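Local structure of methylmalonyl-CoA epimerase, mitochondrial (Homo sapiens, 3RMU) at residues Val47-Asn51 and Thr52-Leu56. The protein interconverts the R and S epimers of methylmalonyl-CoA in mitochondrial propionyl-CoA metabolism and binds a cobalt ion. Residues are numbered along the deposited sequence; the frame is centred on the assembly and turned at random. Where two conformers were deposited one is given.
Sequences VNLGN and TKMEL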
# COMPACT_ATOMS: atom_id res chain seq x y z
N VAL A 47 5.52 6.08 -9.69
CA VAL A 47 4.24 6.18 -10.40
C VAL A 47 3.46 7.31 -9.74
O VAL A 47 3.18 7.23 -8.56
CB VAL A 47 3.45 4.90 -10.33
CG1 VAL A 47 2.10 5.08 -11.04
CG2 VAL A 47 4.28 3.76 -10.94
N ASN A 48 3.22 8.38 -10.48
CA ASN A 48 2.61 9.57 -9.89
C ASN A 48 1.11 9.51 -10.09
O ASN A 48 0.63 9.73 -11.18
CB ASN A 48 3.19 10.83 -10.49
CG ASN A 48 2.54 12.13 -9.94
OD1 ASN A 48 1.81 12.10 -8.95
ND2 ASN A 48 2.84 13.26 -10.57
N LEU A 49 0.39 9.18 -9.02
CA LEU A 49 -1.07 9.16 -9.03
C LEU A 49 -1.75 10.49 -8.65
O LEU A 49 -2.98 10.51 -8.51
CB LEU A 49 -1.61 7.99 -8.21
CG LEU A 49 -1.10 6.58 -8.52
CD1 LEU A 49 -1.61 5.59 -7.53
CD2 LEU A 49 -1.48 6.17 -9.98
N GLY A 50 -0.97 11.59 -8.58
CA GLY A 50 -1.49 12.93 -8.31
C GLY A 50 -1.55 13.23 -6.82
O GLY A 50 -1.01 14.25 -6.36
N ASN A 51 -2.24 12.36 -6.09
CA ASN A 51 -2.39 12.53 -4.65
C ASN A 51 -1.24 11.92 -3.83
O ASN A 51 -1.04 12.30 -2.69
CB ASN A 51 -3.78 12.04 -4.12
CG ASN A 51 -4.01 10.52 -4.28
OD1 ASN A 51 -3.58 9.92 -5.24
ND2 ASN A 51 -4.80 9.95 -3.39
N THR A 52 -0.56 10.94 -4.42
CA THR A 52 0.53 10.22 -3.80
C THR A 52 1.29 9.50 -4.91
O THR A 52 0.90 9.55 -6.10
CB THR A 52 0.01 9.23 -2.74
OG1 THR A 52 1.10 8.77 -1.94
CG2 THR A 52 -0.75 8.03 -3.39
N LYS A 53 2.34 8.80 -4.54
CA LYS A 53 3.08 7.98 -5.47
C LYS A 53 3.23 6.56 -5.04
O LYS A 53 3.19 6.25 -3.85
CB LYS A 53 4.50 8.53 -5.59
CG LYS A 53 4.50 9.89 -6.06
CD LYS A 53 5.83 10.46 -6.30
CE LYS A 53 5.71 11.52 -7.35
NZ LYS A 53 6.21 12.77 -6.79
N MET A 54 3.41 5.70 -6.04
CA MET A 54 3.84 4.34 -5.82
C MET A 54 5.32 4.34 -6.15
O MET A 54 5.73 4.92 -7.16
CB MET A 54 3.11 3.36 -6.74
CG MET A 54 1.60 3.36 -6.66
SD MET A 54 0.84 2.26 -7.89
CE MET A 54 1.45 0.65 -7.40
N GLU A 55 6.12 3.70 -5.32
CA GLU A 55 7.56 3.58 -5.61
C GLU A 55 7.73 2.12 -5.93
O GLU A 55 7.55 1.26 -5.05
CB GLU A 55 8.44 3.98 -4.44
CG GLU A 55 8.30 5.50 -4.10
CD GLU A 55 9.38 6.06 -3.18
OE1 GLU A 55 10.29 5.30 -2.78
OE2 GLU A 55 9.28 7.29 -2.88
N LEU A 56 8.02 1.83 -7.20
CA LEU A 56 8.33 0.47 -7.61
C LEU A 56 9.83 0.23 -7.41
O LEU A 56 10.67 0.97 -7.92
CB LEU A 56 7.94 0.26 -9.09
CG LEU A 56 6.54 0.65 -9.57
CD1 LEU A 56 6.42 0.49 -11.10
CD2 LEU A 56 5.50 -0.18 -8.85
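Val47 and Met54 face each other as an antiparallel hydrogen-bonded pair: Val47 N gives a nearly straight bond to Met54 O (2.8 Å, 175° at the hydrogen), and Met54 N returns one to Val47 O (3.0 Å). Nearer the turn, Leu49 N reaches Thr52 O at 3.0 Å along a more bent path. Within the turn, Asn48 OD1 accepts from Gly50 N (2.9 Å) in an Asx turn, the donor standing above the amide plane; Gly50 has a positive phi, which glycine tolerates easily.

Apolar side chains suit the buried face of Val47 and Met54, where Tyr23 of helix 16-26 covers Val47, Met54 and Leu56. Val47 CG2, anti to the carbonyl carbon, meets Leu56 CD1 at 3.9 Å; in the conformer given, Met54 CG lies 4.0 Å from Leu49 CD1, also buried. On the other face the long Lys53 side chain crosses that of Asn48 at an angle, CE 4.1 Å from Asn48 CB, both partly exposed.

Thr52 OG1 hydrogen-bonds to Leu6 O on strand 3-12, and Asn51 ND2 to Leu6 O of the second subunit. The whole is a beta hairpin joining strands 42-48 and 53-59 of the vicinal oxygen chelate fold, its tip at the dimer interface.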